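Local atomic coordinates of ribosomal RNA small subunit methyltransferase E (Legionella pneumophila, PDB entry 5O95), a protein that probably methylates the N3 position of a single uridine in 16S rRNA of the small ribosomal subunit, with S-adenosyl-L-methionine as methyl donor. Residues L81-Q87 with P190-I196; A108-I114 with E152-Y158; R5-Y10 with C142-N148. All coordinates share one frame; numbering follows the deposited sequence.

Interaction 1: residues L81-Q87 with P190-I196; sequences LKIHLAQ and PDVALII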
loop_
_atom_site.group_PDB
_atom_site.type_symbol
_atom_site.label_atom_id
_atom_site.label_comp_id
_atom_site.label_asym_id
_atom_site.label_seq_id
_atom_site.Cartn_x
_atom_site.Cartn_y
_atom_site.Cartn_z
ATOM N N LEU B 81 -16.514 0.376 11.080
ATOM C CA LEU B 81 -15.545 1.180 11.803
ATOM C C LEU B 81 -15.243 2.406 10.950
ATOM O O LEU B 81 -14.770 2.264 9.818
ATOM C CB LEU B 81 -14.267 0.362 12.030
ATOM C CG LEU B 81 -13.083 1.111 12.627
ATOM C CD1 LEU B 81 -13.344 1.419 14.104
ATOM C CD2 LEU B 81 -11.777 0.293 12.494
ATOM N N LYS B 82 -15.559 3.601 11.463
ATOM C CA LYS B 82 -15.348 4.842 10.717
ATOM C C LYS B 82 -14.002 5.429 11.108
ATOM O O LYS B 82 -13.839 5.934 12.223
ATOM C CB LYS B 82 -16.455 5.844 11.033
ATOM C CG LYS B 82 -17.840 5.285 10.951
ATOM C CD LYS B 82 -18.104 4.671 9.615
ATOM C CE LYS B 82 -19.539 4.139 9.581
ATOM N NZ LYS B 82 -19.833 3.244 8.426
ATOM N N ILE B 83 -13.031 5.335 10.213
ATOM C CA ILE B 83 -11.683 5.834 10.475
ATOM C C ILE B 83 -11.579 7.223 9.871
ATOM O O ILE B 83 -11.925 7.423 8.701
ATOM C CB ILE B 83 -10.626 4.912 9.859
ATOM C CG1 ILE B 83 -10.829 3.468 10.350
ATOM C CG2 ILE B 83 -9.231 5.435 10.184
ATOM C CD1 ILE B 83 -9.877 2.477 9.695
ATOM N N HIS B 84 -11.115 8.177 10.667
ATOM C CA HIS B 84 -10.777 9.516 10.199
ATOM C C HIS B 84 -9.252 9.600 10.186
ATOM O O HIS B 84 -8.622 9.654 11.249
ATOM C CB HIS B 84 -11.359 10.568 11.133
ATOM C CG HIS B 84 -11.120 11.974 10.676
ATOM N ND1 HIS B 84 -11.629 13.063 11.344
ATOM C CD2 HIS B 84 -10.435 12.467 9.617
ATOM C CE1 HIS B 84 -11.270 14.171 10.717
ATOM N NE2 HIS B 84 -10.541 13.837 9.667
ATOM N N LEU B 85 -8.678 9.605 8.980
ATOM C CA LEU B 85 -7.241 9.662 8.767
ATOM C C LEU B 85 -6.821 11.113 8.622
ATOM O O LEU B 85 -7.381 11.837 7.797
ATOM C CB LEU B 85 -6.895 8.945 7.460
ATOM C CG LEU B 85 -5.428 9.133 7.058
ATOM C CD1 LEU B 85 -4.437 8.566 8.105
ATOM C CD2 LEU B 85 -5.192 8.516 5.670
ATOM N N ALA B 86 -5.822 11.522 9.408
ATOM C CA ALA B 86 -5.214 12.845 9.283
ATOM C C ALA B 86 -3.807 12.579 8.772
ATOM O O ALA B 86 -2.981 12.023 9.501
ATOM C CB ALA B 86 -5.194 13.571 10.629
ATOM N N GLN B 87 -3.562 12.886 7.498
ATOM C CA GLN B 87 -2.330 12.499 6.816
ATOM C C GLN B 87 -1.511 13.754 6.589
ATOM O O GLN B 87 -1.973 14.675 5.908
ATOM C CB GLN B 87 -2.650 11.848 5.465
ATOM C CG GLN B 87 -1.422 11.384 4.681
ATOM C CD GLN B 87 -0.754 10.155 5.297
ATOM O OE1 GLN B 87 -1.373 9.428 6.057
ATOM N NE2 GLN B 87 0.525 9.930 4.973
ATOM N N PRO B 190 -17.551 2.798 17.409
ATOM C CA PRO B 190 -17.923 3.511 16.178
ATOM C C PRO B 190 -16.787 4.029 15.304
ATOM O O PRO B 190 -16.851 3.869 14.082
ATOM C CB PRO B 190 -18.747 4.699 16.694
ATOM C CG PRO B 190 -18.209 4.958 18.075
ATOM C CD PRO B 190 -17.780 3.608 18.620
ATOM N N ASP B 191 -15.775 4.657 15.898
ATOM C CA ASP B 191 -14.885 5.476 15.098
ATOM C C ASP B 191 -13.498 5.559 15.717
ATOM O O ASP B 191 -13.285 5.244 16.890
ATOM C CB ASP B 191 -15.461 6.878 14.851
ATOM C CG ASP B 191 -15.864 7.596 16.134
ATOM O OD1 ASP B 191 -15.598 7.091 17.239
ATOM O OD2 ASP B 191 -16.455 8.688 16.028
ATOM N N VAL B 192 -12.557 5.999 14.893
ATOM C CA VAL B 192 -11.169 6.149 15.312
ATOM C C VAL B 192 -10.567 7.296 14.518
ATOM O O VAL B 192 -10.804 7.421 13.312
ATOM C CB VAL B 192 -10.388 4.824 15.148
ATOM C CG1 VAL B 192 -10.498 4.295 13.738
ATOM C CG2 VAL B 192 -8.920 4.995 15.543
ATOM N N ALA B 193 -9.804 8.146 15.206
ATOM C CA ALA B 193 -8.998 9.178 14.566
ATOM C C ALA B 193 -7.560 8.689 14.575
ATOM O O ALA B 193 -7.089 8.175 15.591
ATOM C CB ALA B 193 -9.107 10.516 15.301
ATOM N N LEU B 194 -6.899 8.781 13.429
ATOM C CA LEU B 194 -5.521 8.322 13.286
ATOM C C LEU B 194 -4.701 9.435 12.665
ATOM O O LEU B 194 -4.993 9.872 11.546
ATOM C CB LEU B 194 -5.466 7.097 12.371
ATOM C CG LEU B 194 -4.090 6.590 11.964
ATOM C CD1 LEU B 194 -3.365 6.032 13.174
ATOM C CD2 LEU B 194 -4.257 5.548 10.857
ATOM N N ILE B 195 -3.657 9.858 13.373
ATOM C CA ILE B 195 -2.712 10.859 12.891
ATOM C C ILE B 195 -1.482 10.142 12.353
ATOM O O ILE B 195 -0.818 9.401 13.086
ATOM C CB ILE B 195 -2.306 11.824 14.013
ATOM C CG1 ILE B 195 -3.520 12.620 14.492
ATOM C CG2 ILE B 195 -1.229 12.786 13.504
ATOM C CD1 ILE B 195 -3.227 13.545 15.634
ATOM N N ILE B 196 -1.171 10.370 11.081
ATOM C CA ILE B 196 0.095 9.953 10.485
ATOM C C ILE B 196 0.879 11.215 10.197
ATOM O O ILE B 196 0.428 12.064 9.416
ATOM C CB ILE B 196 -0.140 9.177 9.189
ATOM C CG1 ILE B 196 -1.136 8.058 9.477
ATOM C CG2 ILE B 196 1.187 8.696 8.595
ATOM C CD1 ILE B 196 -0.813 6.795 8.849
#

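Interaction 2: residues A108-I114 with E152-Y158; sequences ACITPLI and ELRQPVY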
loop_
_atom_site.group_PDB
_atom_site.type_symbol
_atom_site.label_atom_id
_atom_site.label_comp_id
_atom_site.label_asym_id
_atom_site.label_seq_id
_atom_site.Cartn_x
_atom_site.Cartn_y
_atom_site.Cartn_z
ATOM N N ALA B 108 -13.334 6.597 6.275
ATOM C CA ALA B 108 -14.568 7.368 6.332
ATOM C C ALA B 108 -14.333 8.849 6.073
ATOM O O ALA B 108 -15.191 9.512 5.479
ATOM C CB ALA B 108 -15.212 7.191 7.711
ATOM N N CYS B 109 -13.180 9.371 6.483
ATOM C CA CYS B 109 -12.895 10.801 6.448
ATOM C C CYS B 109 -11.392 10.972 6.328
ATOM O O CYS B 109 -10.638 10.220 6.942
ATOM C CB CYS B 109 -13.310 11.463 7.761
ATOM S SG CYS B 109 -13.449 13.262 7.660
ATOM N N ILE B 110 -10.966 11.974 5.559
ATOM C CA ILE B 110 -9.546 12.260 5.357
ATOM C C ILE B 110 -9.328 13.750 5.567
ATOM O O ILE B 110 -9.999 14.559 4.922
ATOM C CB ILE B 110 -9.076 11.893 3.935
ATOM C CG1 ILE B 110 -9.421 10.453 3.591
ATOM C CG2 ILE B 110 -7.553 12.106 3.827
ATOM C CD1 ILE B 110 -9.429 10.183 2.103
ATOM N N THR B 111 -8.362 14.108 6.415
ATOM C CA THR B 111 -7.940 15.503 6.586
ATOM C C THR B 111 -6.475 15.648 6.199
ATOM O O THR B 111 -5.616 14.995 6.812
ATOM C CB THR B 111 -8.131 15.971 8.039
ATOM O OG1 THR B 111 -9.522 15.959 8.374
ATOM C CG2 THR B 111 -7.565 17.392 8.226
ATOM N N PRO B 112 -6.133 16.453 5.197
ATOM C CA PRO B 112 -4.718 16.788 4.982
ATOM C C PRO B 112 -4.232 17.593 6.175
ATOM O O PRO B 112 -4.897 18.519 6.627
ATOM C CB PRO B 112 -4.743 17.630 3.697
ATOM C CG PRO B 112 -6.085 17.297 3.037
ATOM C CD PRO B 112 -7.011 17.058 4.186
ATOM N N LEU B 113 -3.078 17.205 6.711
ATOM C CA LEU B 113 -2.595 17.740 7.970
ATOM C C LEU B 113 -1.313 18.524 7.732
ATOM O O LEU B 113 -0.445 18.094 6.971
ATOM C CB LEU B 113 -2.326 16.591 8.949
ATOM C CG LEU B 113 -2.109 16.947 10.419
ATOM C CD1 LEU B 113 -3.353 17.617 11.024
ATOM C CD2 LEU B 113 -1.730 15.702 11.200
ATOM N N ILE B 114 -1.199 19.675 8.386
ATOM C CA ILE B 114 0.027 20.470 8.376
ATOM C C ILE B 114 0.623 20.375 9.764
ATOM O O ILE B 114 -0.053 20.666 10.759
ATOM C CB ILE B 114 -0.253 21.930 7.981
ATOM C CG1 ILE B 114 -1.035 21.962 6.663
ATOM C CG2 ILE B 114 1.059 22.686 7.869
ATOM C CD1 ILE B 114 -1.696 23.308 6.384
ATOM N N GLU B 152 -15.496 11.498 3.262
ATOM C CA GLU B 152 -15.426 12.937 3.469
ATOM C C GLU B 152 -13.979 13.394 3.327
ATOM O O GLU B 152 -13.073 12.825 3.938
ATOM C CB GLU B 152 -15.957 13.286 4.863
ATOM C CG GLU B 152 -16.009 14.783 5.153
ATOM C CD GLU B 152 -16.615 15.098 6.512
ATOM O OE1 GLU B 152 -16.986 14.154 7.240
ATOM O OE2 GLU B 152 -16.719 16.292 6.852
ATOM N N LEU B 153 -13.754 14.416 2.499
ATOM C CA LEU B 153 -12.437 15.020 2.349
ATOM C C LEU B 153 -12.544 16.378 3.022
ATOM O O LEU B 153 -13.310 17.239 2.579
ATOM C CB LEU B 153 -12.037 15.140 0.881
ATOM C CG LEU B 153 -10.752 15.935 0.591
ATOM C CD1 LEU B 153 -9.561 15.313 1.287
ATOM C CD2 LEU B 153 -10.498 15.991 -0.914
ATOM N N ARG B 154 -11.836 16.537 4.128
ATOM C CA ARG B 154 -11.907 17.753 4.916
ATOM C C ARG B 154 -10.859 18.752 4.449
ATOM O O ARG B 154 -9.848 18.391 3.851
ATOM C CB ARG B 154 -11.677 17.432 6.393
ATOM C CG ARG B 154 -12.772 16.613 7.029
ATOM C CD ARG B 154 -13.827 17.497 7.650
ATOM N NE ARG B 154 -14.623 16.765 8.628
ATOM C CZ ARG B 154 -14.346 16.710 9.927
ATOM N NH1 ARG B 154 -13.287 17.347 10.412
ATOM N NH2 ARG B 154 -15.126 16.016 10.743
ATOM N N GLN B 155 -11.124 20.023 4.727
ATOM C CA GLN B 155 -10.156 21.070 4.424
ATOM C C GLN B 155 -8.883 20.859 5.250
ATOM O O GLN B 155 -8.957 20.405 6.399
ATOM C CB GLN B 155 -10.765 22.431 4.734
ATOM C CG GLN B 155 -11.846 22.837 3.757
ATOM C CD GLN B 155 -11.324 22.944 2.339
ATOM O OE1 GLN B 155 -10.268 23.536 2.093
ATOM N NE2 GLN B 155 -12.057 22.363 1.399
ATOM N N PRO B 156 -7.706 21.162 4.697
ATOM C CA PRO B 156 -6.470 21.005 5.474
ATOM C C PRO B 156 -6.496 21.855 6.737
ATOM O O PRO B 156 -7.038 22.962 6.755
ATOM C CB PRO B 156 -5.380 21.476 4.508
ATOM C CG PRO B 156 -5.965 21.258 3.148
ATOM C CD PRO B 156 -7.430 21.583 3.313
ATOM N N VAL B 157 -5.902 21.321 7.810
ATOM C CA VAL B 157 -5.787 22.056 9.065
ATOM C C VAL B 157 -4.426 21.764 9.677
ATOM O O VAL B 157 -3.781 20.755 9.370
ATOM C CB VAL B 157 -6.894 21.724 10.095
ATOM C CG1 VAL B 157 -8.283 22.134 9.585
ATOM C CG2 VAL B 157 -6.859 20.259 10.491
ATOM N N TYR B 158 -4.004 22.668 10.562
ATOM C CA TYR B 158 -2.820 22.405 11.367
ATOM C C TYR B 158 -3.137 21.414 12.480
ATOM O O TYR B 158 -4.290 21.208 12.867
ATOM C CB TYR B 158 -2.274 23.700 11.974
ATOM C CG TYR B 158 -1.553 24.577 10.980
ATOM C CD1 TYR B 158 -2.248 25.464 10.174
ATOM C CD2 TYR B 158 -0.175 24.504 10.835
ATOM C CE1 TYR B 158 -1.591 26.259 9.254
ATOM C CE2 TYR B 158 0.490 25.296 9.923
ATOM C CZ TYR B 158 -0.221 26.168 9.133
ATOM O OH TYR B 158 0.439 26.958 8.223
HETATM O O HOH W 1 -10.598 18.069 9.652
#

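Interaction 3: residues R5-Y10 with C142-N148; sequences RTIRIY and CEQCGRN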
loop_
_atom_site.group_PDB
_atom_site.type_symbol
_atom_site.label_atom_id
_atom_site.label_comp_id
_atom_site.label_asym_id
_atom_site.label_seq_id
_atom_site.Cartn_x
_atom_site.Cartn_y
_atom_site.Cartn_z
ATOM N N ARG B 5 -16.144 -7.082 -15.657
ATOM C CA ARG B 5 -16.762 -6.361 -14.554
ATOM C C ARG B 5 -17.376 -5.065 -15.065
ATOM O O ARG B 5 -16.764 -4.345 -15.859
ATOM C CB ARG B 5 -15.732 -6.051 -13.472
ATOM C CG ARG B 5 -16.350 -5.455 -12.225
ATOM C CD ARG B 5 -15.289 -4.953 -11.281
ATOM N NE ARG B 5 -15.863 -4.211 -10.166
ATOM C CZ ARG B 5 -15.148 -3.465 -9.335
ATOM N NH1 ARG B 5 -13.836 -3.365 -9.506
ATOM N NH2 ARG B 5 -15.739 -2.817 -8.341
ATOM N N THR B 6 -18.598 -4.779 -14.616
ATOM C CA THR B 6 -19.330 -3.632 -15.131
ATOM C C THR B 6 -18.651 -2.339 -14.691
ATOM O O THR B 6 -18.292 -2.176 -13.523
ATOM C CB THR B 6 -20.793 -3.670 -14.666
ATOM O OG1 THR B 6 -21.390 -4.916 -15.050
ATOM C CG2 THR B 6 -21.604 -2.537 -15.309
ATOM N N ILE B 7 -18.489 -1.421 -15.642
ATOM C CA ILE B 7 -17.947 -0.101 -15.360
ATOM C C ILE B 7 -18.863 0.649 -14.398
ATOM O O ILE B 7 -20.084 0.727 -14.605
ATOM C CB ILE B 7 -17.775 0.652 -16.687
ATOM C CG1 ILE B 7 -16.676 -0.001 -17.533
ATOM C CG2 ILE B 7 -17.497 2.124 -16.445
ATOM C CD1 ILE B 7 -15.306 0.080 -16.914
ATOM N N ARG B 8 -18.275 1.228 -13.347
ATOM C CA ARG B 8 -18.984 2.023 -12.355
ATOM C C ARG B 8 -18.651 3.500 -12.524
ATOM O O ARG B 8 -17.488 3.857 -12.740
ATOM C CB ARG B 8 -18.590 1.614 -10.936
ATOM C CG ARG B 8 -19.170 0.279 -10.512
ATOM C CD ARG B 8 -18.389 -0.290 -9.329
ATOM N NE ARG B 8 -18.254 0.681 -8.250
ATOM C CZ ARG B 8 -19.227 1.017 -7.405
ATOM N NH1 ARG B 8 -20.456 0.450 -7.493
ATOM N NH2 ARG B 8 -19.004 1.924 -6.482
ATOM N N ILE B 9 -19.670 4.355 -12.402
ATOM C CA ILE B 9 -19.536 5.795 -12.625
ATOM C C ILE B 9 -20.324 6.512 -11.537
ATOM O O ILE B 9 -21.517 6.248 -11.355
ATOM C CB ILE B 9 -20.082 6.213 -14.013
ATOM C CG1 ILE B 9 -19.344 5.500 -15.158
ATOM C CG2 ILE B 9 -20.038 7.731 -14.193
ATOM C CD1 ILE B 9 -17.858 5.929 -15.282
ATOM N N TYR B 10 -19.681 7.434 -10.831
ATOM C CA TYR B 10 -20.368 8.208 -9.812
ATOM C C TYR B 10 -21.174 9.317 -10.478
ATOM O O TYR B 10 -20.625 10.119 -11.244
ATOM C CB TYR B 10 -19.316 8.871 -8.918
ATOM C CG TYR B 10 -19.856 9.912 -7.978
ATOM C CD1 TYR B 10 -20.712 9.580 -6.931
ATOM C CD2 TYR B 10 -19.521 11.254 -8.151
ATOM C CE1 TYR B 10 -21.196 10.545 -6.058
ATOM C CE2 TYR B 10 -20.000 12.237 -7.286
ATOM C CZ TYR B 10 -20.836 11.888 -6.251
ATOM O OH TYR B 10 -21.295 12.866 -5.400
ATOM N N CYS B 142 -13.524 5.064 -5.482
ATOM C CA CYS B 142 -14.811 4.458 -5.152
ATOM C C CYS B 142 -15.418 3.780 -6.363
ATOM O O CYS B 142 -16.028 2.711 -6.231
ATOM C CB CYS B 142 -15.782 5.506 -4.598
ATOM S SG CYS B 142 -15.258 6.162 -2.977
ATOM N N GLU B 143 -15.262 4.383 -7.548
ATOM C CA GLU B 143 -15.712 3.706 -8.763
ATOM C C GLU B 143 -15.021 2.365 -8.911
ATOM O O GLU B 143 -15.663 1.353 -9.206
ATOM C CB GLU B 143 -15.461 4.576 -9.993
ATOM C CG GLU B 143 -16.296 5.847 -9.973
ATOM C CD GLU B 143 -15.954 6.825 -11.063
ATOM O OE1 GLU B 143 -14.789 6.829 -11.553
ATOM O OE2 GLU B 143 -16.855 7.632 -11.413
ATOM N N GLN B 144 -13.701 2.322 -8.655
ATOM C CA GLN B 144 -12.933 1.089 -8.826
ATOM C C GLN B 144 -13.245 0.040 -7.754
ATOM O O GLN B 144 -13.348 -1.151 -8.059
ATOM C CB GLN B 144 -11.433 1.433 -8.807
ATOM C CG GLN B 144 -10.484 0.199 -8.781
ATOM C CD GLN B 144 -10.236 -0.376 -7.378
ATOM O OE1 GLN B 144 -10.112 0.356 -6.400
ATOM N NE2 GLN B 144 -10.188 -1.694 -7.286
ATOM N N CYS B 145 -13.381 0.454 -6.493
ATOM C CA CYS B 145 -13.432 -0.517 -5.404
ATOM C C CYS B 145 -14.844 -0.958 -5.022
ATOM O O CYS B 145 -15.001 -1.961 -4.311
ATOM C CB CYS B 145 -12.633 0.013 -4.191
ATOM S SG CYS B 145 -13.507 1.127 -3.125
ATOM N N GLY B 146 -15.872 -0.256 -5.489
ATOM C CA GLY B 146 -17.239 -0.652 -5.199
ATOM C C GLY B 146 -17.922 0.122 -4.090
ATOM O O GLY B 146 -19.099 -0.131 -3.824
ATOM N N ARG B 147 -17.243 1.074 -3.445
ATOM C CA ARG B 147 -17.920 1.899 -2.450
ATOM C C ARG B 147 -18.919 2.788 -3.153
ATOM O O ARG B 147 -18.600 3.414 -4.168
ATOM C CB ARG B 147 -16.918 2.826 -1.757
ATOM C CG ARG B 147 -16.106 2.072 -0.746
ATOM C CD ARG B 147 -15.096 3.018 -0.121
ATOM N NE ARG B 147 -15.753 3.853 0.883
ATOM C CZ ARG B 147 -15.121 4.663 1.720
ATOM N NH1 ARG B 147 -13.786 4.722 1.696
ATOM N NH2 ARG B 147 -15.807 5.377 2.611
ATOM N N ASN B 148 -20.115 2.866 -2.576
ATOM C CA ASN B 148 -21.186 3.690 -3.127
ATOM C C ASN B 148 -21.447 4.930 -2.297
ATOM O O ASN B 148 -22.457 5.628 -2.507
ATOM C CB ASN B 148 -22.450 2.855 -3.308
ATOM C CG ASN B 148 -22.244 1.738 -4.293
ATOM O OD1 ASN B 148 -21.639 1.941 -5.324
ATOM N ND2 ASN B 148 -22.753 0.550 -3.979
#

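Interaction 1: residues L81-Q87 with P190-I196
Val-192 lies against Ile-83 with the two side chains alongside one another and pointing the same way, and their CG1 atoms approach to 3.5 Å. That fit follows from the valine rotamer: CG1 sits between the backbone N and the carbonyl carbon (chi1 54°) and so leans across the strand gap, where Leu-81 CD1 also comes within 4.1 Å of Val-192 CG1. Two residues on, Leu-194 CD2 meets Leu-85 CD1 more loosely, at 4.1 Å. Ile-196 ends the row, wedged between two neighbours: its CG1 lies 3.6 Å from Leu-85 CD1, while Gln-87 folds back at chi2 (72°) and sets OE1 3.4 Å from Ile-196 CB. That amide oxygen is buried with no polar partner in the model.

Between the two faces runs an uninterrupted parallel ladder of six backbone bonds, from Lys-82 N to Pro-190 O at one end to Ile-196 N and Ala-86 O, 2.9 Å apart, at the other. The strand directions differ by only 16°. Helix 227-242 covers the face bearing Ile-83 and Leu-194, and helix 159-165 packs on Ala-86 and Ile-195 across the sheet. Ile-196 packs on Leu-174 of strand 170-174, which binds S-adenosyl-L-methionine in a structure of this protein. Central parallel strands sandwiched by helices, with the cofactor site beyond their C-terminal ends, are typical of the SPOUT methyltransferase domain.

Interaction 2: residues A108-I114 with E152-Y158
Parallel strand pairing, interrupted midway, joins 109-114 to 152-158 at one border of the six-stranded sheet, from Cys-109 beside Glu-152 to Ile-114 beside Tyr-158. The two strands are the ends of a beta-alpha-beta unit whose helix is 124-145. The first ladder closes with the bond from Arg-154 N to Ile-110 O, 2.8 Å long. Pro-112 then interrupts it. Having no N-H to offer, Pro-112 puts its CD 3.2 Å from Arg-154 O, a buried oxygen that finds no hydrogen-bond donor in the model. The register slips by one residue, the rings of the two prolines pack together (Pro-112 CB to Pro-156 CG 3.9 Å), and pairing resumes with Val-157 N on Pro-112 O and Ile-114 N on Val-157 O.

At the far end Ile-114 lies over one face of the Tyr-158 ring. Its CB is displaced toward the rim, and Ile-114 CG2 touches Tyr-158 CE2 at 3.4 Å. Tyr-158 itself is the N-cap of helix 159-165.

Arg-154 bends at chi2 to run past Thr-111, whose OG1 lies 3.3 Å from Arg-154 CB. Arg-154 NE forms a salt bridge with Glu-152 OE2 of its own strand (2.8 Å), meeting it from above the carboxylate plane, and a water links Arg-154 NH1 to Thr-111 OG1, which is also hydrogen-bonded to His-84. The salt bridge and the water thus limit the rotation of the guanidinium beside the strand pair, while the proline break leaves one buried carbonyl as its price.

Interaction 3: residues R5-Y10 with C142-N148
Arg-8 and Arg-5 reach from the N-terminal strand region to the C-terminal end of helix 124-145, where Gly-146 leaves the helix with positive phi. Cys-142 O keeps its helical bond from Gly-146 N; Glu-143 O and Gln-144 O lie past the last such bond and are taken by arginine donors. Arg-8, bent at chi3 (51°), has four oxygens near its guanidinium plane and hydrogen-bonds three; Arg-147 O is close to NH2 but badly angled. Arg-8 NE binds Glu-143 O at 2.8 Å, and NH1 and NH2 together take Asn-148 OD1 end-on, NH1 in the amide plane on a lone pair and NH2 from above it. Gly-146 CA lies over one face. The extended Arg-5 likewise puts two nitrogens on Gln-144 O, NH1 at 2.7 Å. In return Glu-143 OE2 uses its anti lone pair to accept Tyr-10 N at 2.9 Å.

Farther out, Phe-46 makes a cation-pi contact with Arg-8, and Asn-148 ND2 is bound by Glu-52 and Val-75 O. Gln-144 NE2 turns to Val-224 O of the second subunit. Positive charge here should complement the helix dipole. The third Arg-8 acceptor, Cys-142 O, is shared: Arg-8 NH2, 3.1 Å away, and Gly-146 N approach it from opposite faces of its carbonyl plane.

How the interactions relate
From the N terminus, residues 5-10 join the five-stranded sheet of the N-terminal, PUA-containing part, and 81-87 then supplies a central strand of the parallel sheet. Interaction 3 closes the first long loop, when 142-148, at the end of helix 124-145, returns to 5-10. It crosses both other contacts and ties the two parts together, its centre about 23 Å from the centre of each. Interaction 2 closes soon after, as 152-158 pairs with 108-114, and is nested within the larger loop that 190-196 closes on 81-87 in interaction 1. Interactions 1 and 2 share one sheet, adjoining through strands 82-88 and 109-114, and Ile-195 packs on Leu-113 between them.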